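Local coordinates for SIS domain protein (Listeria monocytogenes str. 4b F2365, PDB 3FXA) that probably binds phosphosugars through its SIS domain and may act as a sugar-phosphate isomerase, at residues V172-M175 with T176-Y180; L63-S66 with F67-E71. One frame throughout, in Å; residues are numbered along the deposited sequence.

Interaction 1: V172-M175 with T176-Y180; sequences VCLM and TYMNY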
loop_
_atom_site.group_PDB
_atom_site.type_symbol
_atom_site.label_atom_id
_atom_site.label_comp_id
_atom_site.label_asym_id
_atom_site.label_seq_id
_atom_site.Cartn_x
_atom_site.Cartn_y
_atom_site.Cartn_z
ATOM N N VAL A 172 13.444 14.263 13.996
ATOM C CA VAL A 172 13.668 15.693 14.190
ATOM C C VAL A 172 15.124 15.904 14.636
ATOM O O VAL A 172 15.802 16.786 14.099
ATOM C CB VAL A 172 12.686 16.299 15.201
ATOM C CG1 VAL A 172 13.087 17.725 15.561
ATOM C CG2 VAL A 172 11.253 16.297 14.649
ATOM N N CYS A 173 15.591 15.075 15.578
ATOM C CA CYS A 173 16.987 15.123 16.040
ATOM C C CYS A 173 17.970 14.921 14.882
ATOM O O CYS A 173 18.959 15.675 14.777
ATOM C CB CYS A 173 17.254 14.144 17.159
ATOM S SG CYS A 173 18.852 14.447 17.876
ATOM N N LEU A 174 17.672 13.963 14.003
ATOM C CA LEU A 174 18.491 13.727 12.782
ATOM C C LEU A 174 18.648 14.944 11.853
ATOM O O LEU A 174 19.718 15.129 11.267
ATOM C CB LEU A 174 17.976 12.485 11.989
ATOM C CG LEU A 174 18.316 11.145 12.661
ATOM C CD1 LEU A 174 17.452 10.004 12.074
ATOM C CD2 LEU A 174 19.823 10.821 12.530
HETATM N N MSE A 175 17.629 15.798 11.747
HETATM C CA MSE A 175 17.697 16.976 10.858
HETATM C C MSE A 175 18.840 17.899 11.279
HETATM O O MSE A 175 19.627 18.362 10.449
HETATM C CB MSE A 175 16.376 17.721 10.841
HETATM C CG MSE A 175 15.251 16.921 10.190
HETATM SE SE MSE A 175 13.485 17.702 10.445
HETATM C CE MSE A 175 13.677 19.276 9.382
ATOM N N THR A 176 18.942 18.093 12.589
ATOM C CA THR A 176 20.035 18.893 13.176
ATOM C C THR A 176 21.360 18.110 13.148
ATOM O O THR A 176 22.399 18.671 12.742
ATOM C CB THR A 176 19.681 19.386 14.603
ATOM O OG1 THR A 176 18.547 20.265 14.528
ATOM C CG2 THR A 176 20.868 20.151 15.213
ATOM N N TYR A 177 21.331 16.829 13.550
ATOM C CA TYR A 177 22.517 15.949 13.606
ATOM C C TYR A 177 23.224 15.867 12.260
ATOM O O TYR A 177 24.442 15.892 12.207
ATOM C CB TYR A 177 22.127 14.516 14.048
ATOM C CG TYR A 177 23.283 13.590 14.361
ATOM C CD1 TYR A 177 23.965 12.917 13.342
ATOM C CD2 TYR A 177 23.678 13.349 15.679
ATOM C CE1 TYR A 177 25.030 12.055 13.631
ATOM C CE2 TYR A 177 24.743 12.492 15.975
ATOM C CZ TYR A 177 25.418 11.852 14.947
ATOM O OH TYR A 177 26.460 11.027 15.272
HETATM N N MSE A 178 22.442 15.749 11.193
HETATM C CA MSE A 178 22.978 15.590 9.824
HETATM C C MSE A 178 23.063 16.884 9.011
HETATM O O MSE A 178 23.433 16.824 7.821
HETATM C CB MSE A 178 22.101 14.593 9.065
HETATM C CG MSE A 178 21.947 13.250 9.766
HETATM SE SE MSE A 178 20.982 12.042 8.623
HETATM C CE MSE A 178 22.395 11.583 7.343
ATOM N N ASN A 179 22.716 18.032 9.613
ATOM C CA ASN A 179 22.739 19.345 8.937
ATOM C C ASN A 179 21.850 19.327 7.684
ATOM O O ASN A 179 22.257 19.758 6.606
ATOM C CB ASN A 179 24.191 19.770 8.621
ATOM C CG ASN A 179 25.074 19.828 9.859
ATOM O OD1 ASN A 179 26.124 19.185 9.917
ATOM N ND2 ASN A 179 24.650 20.595 10.852
ATOM N N TYR A 180 20.642 18.773 7.844
ATOM C CA TYR A 180 19.654 18.671 6.777
ATOM C C TYR A 180 19.209 20.088 6.403
ATOM O O TYR A 180 19.042 20.928 7.303
ATOM C CB TYR A 180 18.472 17.783 7.234
ATOM C CG TYR A 180 17.402 17.568 6.191
ATOM C CD1 TYR A 180 17.689 16.865 5.023
ATOM C CD2 TYR A 180 16.092 18.002 6.391
ATOM C CE1 TYR A 180 16.712 16.646 4.054
ATOM C CE2 TYR A 180 15.090 17.779 5.425
ATOM C CZ TYR A 180 15.426 17.098 4.253
ATOM O OH TYR A 180 14.496 16.842 3.263
HETATM O O HOH W 1 16.140 19.274 15.254
HETATM O O HOH W 2 17.921 21.296 9.842
#

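Interaction 2: L63-S66 with F67-E71; sequences LVHS and FNCIE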
loop_
_atom_site.group_PDB
_atom_site.type_symbol
_atom_site.label_atom_id
_atom_site.label_comp_id
_atom_site.label_asym_id
_atom_site.label_seq_id
_atom_site.Cartn_x
_atom_site.Cartn_y
_atom_site.Cartn_z
ATOM N N LEU A 63 7.020 6.012 10.286
ATOM C CA LEU A 63 8.488 6.034 10.274
ATOM C C LEU A 63 9.044 6.139 8.834
ATOM O O LEU A 63 9.890 7.003 8.532
ATOM C CB LEU A 63 9.093 4.814 10.943
ATOM C CG LEU A 63 9.223 4.719 12.471
ATOM C CD1 LEU A 63 7.905 4.776 13.219
ATOM C CD2 LEU A 63 10.009 3.457 12.814
ATOM N N VAL A 64 8.536 5.278 7.959
ATOM C CA VAL A 64 8.952 5.231 6.551
ATOM C C VAL A 64 8.713 6.548 5.835
ATOM O O VAL A 64 9.626 7.066 5.218
ATOM C CB VAL A 64 8.265 4.050 5.808
ATOM C CG1 VAL A 64 8.423 4.177 4.260
ATOM C CG2 VAL A 64 8.789 2.671 6.336
ATOM N N HIS A 65 7.529 7.148 5.983
ATOM C CA HIS A 65 7.315 8.458 5.365
ATOM C C HIS A 65 8.308 9.541 5.865
ATOM O O HIS A 65 8.979 10.219 5.065
ATOM C CB HIS A 65 5.886 8.970 5.570
ATOM C CG HIS A 65 5.673 10.358 5.024
ATOM N ND1 HIS A 65 5.512 10.609 3.677
ATOM C CD2 HIS A 65 5.704 11.570 5.631
ATOM C CE1 HIS A 65 5.414 11.906 3.484
ATOM N NE2 HIS A 65 5.526 12.516 4.651
ATOM N N SER A 66 8.358 9.688 7.183
ATOM C CA SER A 66 9.184 10.718 7.804
ATOM C C SER A 66 10.689 10.544 7.603
ATOM O O SER A 66 11.392 11.551 7.441
ATOM C CB SER A 66 8.778 10.943 9.271
ATOM O OG SER A 66 7.435 11.414 9.308
ATOM N N PHE A 67 11.168 9.301 7.549
ATOM C CA PHE A 67 12.592 9.036 7.263
ATOM C C PHE A 67 12.883 9.519 5.836
ATOM O O PHE A 67 13.853 10.262 5.605
ATOM C CB PHE A 67 12.971 7.550 7.433
ATOM C CG PHE A 67 13.212 7.130 8.834
ATOM C CD1 PHE A 67 14.141 7.830 9.640
ATOM C CD2 PHE A 67 12.639 5.962 9.351
ATOM C CE1 PHE A 67 14.418 7.393 10.955
ATOM C CE2 PHE A 67 12.928 5.541 10.660
ATOM C CZ PHE A 67 13.796 6.246 11.448
ATOM N N ASN A 68 12.031 9.157 4.884
ATOM C CA ASN A 68 12.180 9.649 3.504
ATOM C C ASN A 68 12.187 11.162 3.407
ATOM O O ASN A 68 13.014 11.732 2.700
ATOM C CB ASN A 68 11.169 9.032 2.541
ATOM C CG ASN A 68 11.475 7.589 2.247
ATOM O OD1 ASN A 68 12.605 7.255 1.888
ATOM N ND2 ASN A 68 10.478 6.724 2.344
ATOM N N CYS A 69 11.325 11.820 4.182
ATOM C CA CYS A 69 11.276 13.269 4.197
ATOM C C CYS A 69 12.593 13.950 4.574
ATOM O O CYS A 69 12.841 15.064 4.115
ATOM C CB CYS A 69 10.164 13.765 5.123
ATOM S SG CYS A 69 8.536 13.441 4.546
ATOM N N ILE A 70 13.422 13.264 5.387
ATOM C CA ILE A 70 14.711 13.793 5.822
ATOM C C ILE A 70 15.899 13.120 5.111
ATOM O O ILE A 70 17.013 13.043 5.648
ATOM C CB ILE A 70 14.882 13.779 7.351
ATOM C CG1 ILE A 70 14.960 12.372 7.936
ATOM C CG2 ILE A 70 13.765 14.582 7.994
ATOM C CD1 ILE A 70 15.877 12.299 9.187
ATOM N N GLU A 71 15.661 12.648 3.882
ATOM C CA GLU A 71 16.705 12.018 3.068
ATOM C C GLU A 71 17.369 10.794 3.714
ATOM O O GLU A 71 18.596 10.641 3.635
ATOM C CB GLU A 71 17.715 13.077 2.583
ATOM C CG GLU A 71 17.207 13.897 1.430
ATOM C CD GLU A 71 17.221 13.132 0.097
ATOM O OE1 GLU A 71 18.088 12.227 -0.092
ATOM O OE2 GLU A 71 16.390 13.464 -0.768
#

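Interaction 1: V172-M175 with T176-Y180
The Tyr180 ring meets Met175 along its CD2 side. Met175 CG and Met175 CE each lie 4.0 Å from Tyr180 CD2, and the two side chains cross at a slant. Met175 is a selenomethionine, and a bend at its last torsion (chi3 68°) turns the methyl back to the ring. Tyr180 CG lies anti to the backbone N (chi1 -178°), with the ring's CD2 reaching Met175. Tyr180 CB comes within 3.5 Å of Met175 O. The Tyr177 ring leads away from the preceding turn; its CB sits near Cys173 O.

The backbone shows how helix 157-177 stops. Tyr177 N still bonds Cys173 O, and Met178 N bonds Leu174 O. Asn179 then takes a positive phi (57°), and Tyr180 N reaches back to Met175 O at 2.8 Å. Asn179 N bonds Thr176 O at 3.2 Å; with the positive phi, the two bonds make a Schellman motif. A water that donates to Tyr180 O also donates weakly to Met175 O. A second water bridges Val172 O and Thr176 OG1, at 2.8 Å from the carbonyl oxygen and 2.7 Å from the hydroxyl. Selenomethionine Met178 packs its CG 4.2 Å from Leu174 CD2.

Leu174 and Tyr177 rest on helix 31-43, while Tyr180 turns to Phe185 and Ile188 of helix 182-188. On another flank, Met175 and Thr176 pack on Phe152 and Pro151 of the second subunit.

Interaction 2: L63-S66 with F67-E71
The last turns of helix 55-69 belong to the beta-alpha-beta unit that links parallel strands 48-51 and 74-76, and here His65 and Cys69, one turn on, make a sulfur-aromatic contact. Cys69 SG sits over one face of the imidazole, 3.6 Å from the ring centroid and 33° off the normal. Its nearest ring atom is His65 NE2, at 3.2 Å. His65 CG runs anti to its own N (chi1 176°) and Cys69 SG lies beside its own N (chi1 -69°), which brings ring and sulfur together.

Leu63 and Phe67 lie side by side and point the same way. Phe67 CE2 is 3.9 Å from Leu63 CB, and both side chains pack on strand 48-51 and helix 157-177.

The backbone bond from Phe67 N to Leu63 O is regular (2.8 Å), while the one from Ile70 N to Ser66 O is weak, at 3.4 Å. Glu71, with positive phi, is the C-prime residue of a Schellman motif: Glu71 N bonds Asn68 O and Arg72 N bonds Phe67 O.

The buried polar groups find partners nearby: Asn68 OD1 accepts from Ala74 N, tying the helix end to strand 74-76, and Ser66 OG bonds Lys62 NZ. Glu71 forms a salt bridge through OE2 with Lys118 and a hydrogen bond through OE1 with Gln91, both of the third subunit, so the helix terminus also joins subunits.

In the fold
Interaction 2 comes first along the chain, at the end of helix 55-69; interaction 1 follows about a hundred residues later, at the end of helix 157-177. Their centres are about 12 Å apart, on the same side of the chain's centre. Both are helix C-terminal ends closed by a Schellman motif, and the two ends touch. Ile70 packs its CD1 3.5 Å from Leu174 CB and its CG2 3.5 Å from Met175 CG. Tyr180 OH lies 2.6 Å from Cys69 O, probably as a hydrogen bond. The two helix ends are thus joined, and interaction 2 is the one packed on strand 48-51 of the parallel sheet. Both reach the second subunit of the four-chain assembly.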